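Local coordinates for protein hypothetical sensory transduction histidine kinase (Methanosarcina mazei, PDB 3LI9) that is probably a membrane-bound sensor kinase that passes phosphate from ATP to a protein histidine, seen here through its extracellular PDC-fold (Cache) sensor domain, at residues Q71-F84 with K159-P172. Sequence-based numbering, arbitrary orientation.
Sequences QLIGVYLGYEPDAF and KNGEFAGIAGVDVP
The Tyr76 ring lies with one face over Gly168, whose CA sits 3.7 Å from the ring centroid in a CH-pi contact; Ile166 CD1 meets the ring at its edge, 3.9 Å from CE1. Also near the ring plane, Asp170 OD1 stands 3.3 Å from Tyr76 CE2, carboxylate and ring turned 53° apart. Tyr76 carries its CG between the backbone N and the carbonyl carbon (chi1 53°), which folds the ring back across the neighbouring strand, where Gly168 has no CB to keep it off. Gly165 N lies over the centre of one face of the Phe163 ring, and Glu80 comes to its edge, its carboxylate held by Tyr128 through OE2 and Lys132 through OE1. Strands 74-79 and 162-172 run antiparallel. Tyr76 and Gly168 exchange two backbone hydrogen bonds, as do Gly78 and Ile166, and a classic beta bulge sets Ile73 and Gly74 against Asp170. On the sheet face away from Tyr76, Leu77 CD2 packs on Ala167 CB at 3.7 Å. At the far end Lys159, closing strand 148-159, hydrogen-bonds through NZ to Ala83 O, in the carbonyl plane at 2.8 Å. An alanine in place of Tyr76 is likely to uncover Gly168 and leave Asp154, hydrogen-bonded to the tyrosine hydroxyl, without that mate. Asp170 is held by Tyr106 through OD2 and Ser152 through OD1, and its OD2 also bonds a buffer molecule, probably from crystallisation, that Tyr76 OH reaches weakly. This polar cluster is consistent with the ligand pocket of a Cache sensor domain and could probably receive a polar ligand.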
# COMPACT_ATOMS: atom_id res chain seq x y z
N GLN A 71 -10.51 7.99 -2.77
CA GLN A 71 -9.38 7.46 -1.96
C GLN A 71 -8.25 7.02 -2.87
O GLN A 71 -7.18 6.60 -2.36
CB GLN A 71 -9.81 6.32 -1.00
CG GLN A 71 -9.92 4.90 -1.66
CD GLN A 71 -11.21 4.73 -2.48
OE1 GLN A 71 -12.02 5.69 -2.68
NE2 GLN A 71 -11.41 3.51 -2.98
N LEU A 72 -8.52 6.96 -4.19
CA LEU A 72 -7.46 6.59 -5.19
C LEU A 72 -6.91 7.83 -5.85
O LEU A 72 -7.62 8.83 -6.05
CB LEU A 72 -8.01 5.67 -6.28
CG LEU A 72 -8.70 4.37 -5.81
CD1 LEU A 72 -9.17 3.55 -6.99
CD2 LEU A 72 -7.75 3.51 -4.90
N ILE A 73 -5.61 7.77 -6.25
CA ILE A 73 -5.04 8.83 -7.03
C ILE A 73 -4.64 8.37 -8.46
O ILE A 73 -4.33 9.18 -9.31
CB ILE A 73 -3.82 9.45 -6.28
CG1 ILE A 73 -3.48 10.83 -6.85
CG2 ILE A 73 -2.57 8.49 -6.34
CD1 ILE A 73 -2.58 11.68 -5.84
N GLY A 74 -4.65 7.07 -8.69
CA GLY A 74 -4.34 6.55 -9.99
C GLY A 74 -5.04 5.22 -10.18
O GLY A 74 -5.24 4.44 -9.25
N VAL A 75 -5.39 4.95 -11.42
CA VAL A 75 -5.90 3.62 -11.81
C VAL A 75 -5.26 3.35 -13.18
O VAL A 75 -5.15 4.23 -14.04
CB VAL A 75 -7.46 3.62 -12.00
CG1 VAL A 75 -8.01 2.17 -12.42
CG2 VAL A 75 -8.16 4.06 -10.72
N TYR A 76 -4.81 2.10 -13.34
CA TYR A 76 -4.02 1.83 -14.54
C TYR A 76 -4.13 0.40 -15.03
O TYR A 76 -4.49 -0.52 -14.28
CB TYR A 76 -2.57 2.25 -14.33
CG TYR A 76 -1.91 1.66 -13.09
CD1 TYR A 76 -1.29 0.43 -13.15
CD2 TYR A 76 -2.02 2.30 -11.84
CE1 TYR A 76 -0.68 -0.15 -12.00
CE2 TYR A 76 -1.45 1.75 -10.71
CZ TYR A 76 -0.78 0.54 -10.80
OH TYR A 76 -0.21 0.06 -9.66
N LEU A 77 -3.73 0.21 -16.31
CA LEU A 77 -3.62 -1.12 -16.87
C LEU A 77 -2.23 -1.13 -17.56
O LEU A 77 -1.75 -0.06 -18.07
CB LEU A 77 -4.67 -1.26 -17.99
CG LEU A 77 -6.12 -1.24 -17.46
CD1 LEU A 77 -7.08 -1.14 -18.68
CD2 LEU A 77 -6.42 -2.50 -16.65
N GLY A 78 -1.54 -2.27 -17.52
CA GLY A 78 -0.27 -2.34 -18.27
C GLY A 78 -0.24 -3.75 -18.90
O GLY A 78 -0.42 -4.71 -18.22
N TYR A 79 -0.08 -3.82 -20.23
CA TYR A 79 -0.11 -5.11 -20.94
C TYR A 79 1.26 -5.48 -21.56
O TYR A 79 2.08 -4.63 -21.86
CB TYR A 79 -1.09 -5.03 -22.06
CG TYR A 79 -2.54 -5.16 -21.58
CD1 TYR A 79 -3.21 -4.07 -21.02
CD2 TYR A 79 -3.22 -6.40 -21.70
CE1 TYR A 79 -4.57 -4.23 -20.61
CE2 TYR A 79 -4.57 -6.53 -21.28
CZ TYR A 79 -5.19 -5.44 -20.73
OH TYR A 79 -6.56 -5.56 -20.40
N GLU A 80 1.47 -6.78 -21.65
CA GLU A 80 2.57 -7.34 -22.44
C GLU A 80 2.41 -6.94 -23.89
O GLU A 80 1.38 -6.55 -24.39
CB GLU A 80 2.51 -8.89 -22.34
CG GLU A 80 2.76 -9.45 -20.99
CD GLU A 80 4.24 -9.34 -20.60
OE1 GLU A 80 5.03 -10.20 -21.04
OE2 GLU A 80 4.60 -8.44 -19.84
N PRO A 81 3.51 -7.03 -24.65
CA PRO A 81 3.46 -6.68 -26.07
C PRO A 81 2.37 -7.42 -26.82
O PRO A 81 2.29 -8.65 -26.74
CB PRO A 81 4.88 -7.11 -26.55
CG PRO A 81 5.72 -6.86 -25.38
CD PRO A 81 4.85 -7.36 -24.19
N ASP A 82 1.51 -6.65 -27.48
CA ASP A 82 0.40 -7.09 -28.29
C ASP A 82 -0.70 -7.88 -27.55
O ASP A 82 -1.60 -8.40 -28.19
CB ASP A 82 0.92 -7.91 -29.48
CG ASP A 82 1.40 -7.01 -30.60
OD1 ASP A 82 0.92 -5.88 -30.76
OD2 ASP A 82 2.30 -7.43 -31.33
N ALA A 83 -0.66 -7.84 -26.22
CA ALA A 83 -1.57 -8.70 -25.37
C ALA A 83 -2.98 -8.14 -25.17
O ALA A 83 -3.91 -8.89 -24.80
CB ALA A 83 -0.92 -9.18 -24.05
N PHE A 84 -3.18 -6.84 -25.40
CA PHE A 84 -4.50 -6.26 -25.26
C PHE A 84 -5.32 -6.51 -26.52
O PHE A 84 -6.50 -6.89 -26.43
CB PHE A 84 -4.43 -4.72 -25.05
CG PHE A 84 -5.80 -4.09 -24.92
CD1 PHE A 84 -6.55 -4.30 -23.72
CD2 PHE A 84 -6.31 -3.27 -25.90
CE1 PHE A 84 -7.82 -3.76 -23.60
CE2 PHE A 84 -7.57 -2.66 -25.81
CZ PHE A 84 -8.31 -2.89 -24.62
N LYS A 159 -5.14 -14.20 -19.48
CA LYS A 159 -5.97 -14.44 -20.69
C LYS A 159 -5.42 -15.72 -21.33
O LYS A 159 -4.19 -15.85 -21.48
CB LYS A 159 -5.80 -13.28 -21.69
CG LYS A 159 -6.43 -12.00 -21.22
CD LYS A 159 -5.99 -10.78 -22.08
CE LYS A 159 -6.78 -10.72 -23.32
NZ LYS A 159 -6.53 -9.40 -24.00
N ASN A 160 -6.31 -16.64 -21.67
CA ASN A 160 -5.93 -17.93 -22.24
C ASN A 160 -5.02 -18.65 -21.26
O ASN A 160 -4.17 -19.41 -21.66
CB ASN A 160 -5.29 -17.73 -23.64
CG ASN A 160 -5.96 -16.57 -24.45
OD1 ASN A 160 -7.19 -16.57 -24.75
ND2 ASN A 160 -5.16 -15.57 -24.74
N GLY A 161 -5.22 -18.39 -19.94
CA GLY A 161 -4.38 -19.03 -18.92
C GLY A 161 -2.99 -18.41 -18.74
O GLY A 161 -2.23 -18.84 -17.89
N GLU A 162 -2.68 -17.38 -19.52
CA GLU A 162 -1.35 -16.78 -19.52
C GLU A 162 -1.36 -15.37 -19.04
O GLU A 162 -2.32 -14.61 -19.28
CB GLU A 162 -0.85 -16.73 -20.94
CG GLU A 162 -0.59 -18.15 -21.45
CD GLU A 162 -0.02 -18.14 -22.88
OE1 GLU A 162 0.15 -17.04 -23.44
OE2 GLU A 162 0.24 -19.21 -23.44
N PHE A 163 -0.27 -15.00 -18.40
CA PHE A 163 -0.11 -13.60 -17.99
C PHE A 163 -0.17 -12.62 -19.15
O PHE A 163 0.62 -12.70 -20.10
CB PHE A 163 1.17 -13.43 -17.20
CG PHE A 163 1.41 -12.03 -16.76
CD1 PHE A 163 0.86 -11.59 -15.56
CD2 PHE A 163 2.23 -11.17 -17.50
CE1 PHE A 163 1.14 -10.27 -15.11
CE2 PHE A 163 2.50 -9.85 -17.06
CZ PHE A 163 1.94 -9.43 -15.86
N ALA A 164 -1.13 -11.65 -19.12
CA ALA A 164 -1.25 -10.66 -20.20
C ALA A 164 -0.85 -9.24 -19.74
O ALA A 164 -0.62 -8.36 -20.60
CB ALA A 164 -2.66 -10.60 -20.76
N GLY A 165 -0.82 -9.01 -18.43
CA GLY A 165 -0.63 -7.62 -17.95
C GLY A 165 -1.16 -7.54 -16.54
O GLY A 165 -1.35 -8.54 -15.84
N ILE A 166 -1.32 -6.31 -16.08
CA ILE A 166 -1.72 -6.04 -14.70
C ILE A 166 -2.84 -4.95 -14.74
O ILE A 166 -2.97 -4.11 -15.69
CB ILE A 166 -0.61 -5.49 -13.77
CG1 ILE A 166 -0.11 -4.15 -14.34
CG2 ILE A 166 0.57 -6.55 -13.58
CD1 ILE A 166 0.83 -3.41 -13.44
N ALA A 167 -3.64 -4.93 -13.67
CA ALA A 167 -4.53 -3.80 -13.41
C ALA A 167 -4.10 -3.35 -12.02
O ALA A 167 -3.86 -4.18 -11.15
CB ALA A 167 -6.04 -4.21 -13.38
N GLY A 168 -4.07 -2.04 -11.84
CA GLY A 168 -3.60 -1.54 -10.56
C GLY A 168 -4.26 -0.27 -10.11
O GLY A 168 -4.84 0.41 -10.90
N VAL A 169 -4.19 0.00 -8.80
CA VAL A 169 -4.57 1.30 -8.27
C VAL A 169 -3.52 1.85 -7.32
O VAL A 169 -2.81 1.07 -6.61
CB VAL A 169 -5.93 1.23 -7.51
CG1 VAL A 169 -7.02 0.61 -8.43
CG2 VAL A 169 -5.78 0.33 -6.27
N ASP A 170 -3.37 3.20 -7.37
CA ASP A 170 -2.45 3.93 -6.46
C ASP A 170 -3.25 4.58 -5.37
O ASP A 170 -4.23 5.25 -5.66
CB ASP A 170 -1.68 5.01 -7.23
CG ASP A 170 -0.61 4.45 -8.15
OD1 ASP A 170 -0.22 3.28 -8.02
OD2 ASP A 170 -0.10 5.22 -8.99
N VAL A 171 -2.82 4.38 -4.14
CA VAL A 171 -3.58 4.80 -2.96
C VAL A 171 -2.73 5.78 -2.11
O VAL A 171 -1.76 5.34 -1.51
CB VAL A 171 -3.94 3.59 -2.12
CG1 VAL A 171 -4.85 3.98 -0.88
CG2 VAL A 171 -4.84 2.59 -3.00
N PRO A 172 -3.09 7.05 -2.01
CA PRO A 172 -2.30 7.99 -1.13
C PRO A 172 -2.49 7.56 0.31
O PRO A 172 -3.58 7.09 0.75
CB PRO A 172 -3.03 9.37 -1.25
CG PRO A 172 -3.74 9.22 -2.64
CD PRO A 172 -4.11 7.73 -2.84
O HOH W 1 -6.30 6.76 0.16
O HOH W 2 -7.73 -7.32 -21.79
O HOH W 3 -8.38 -7.14 -24.41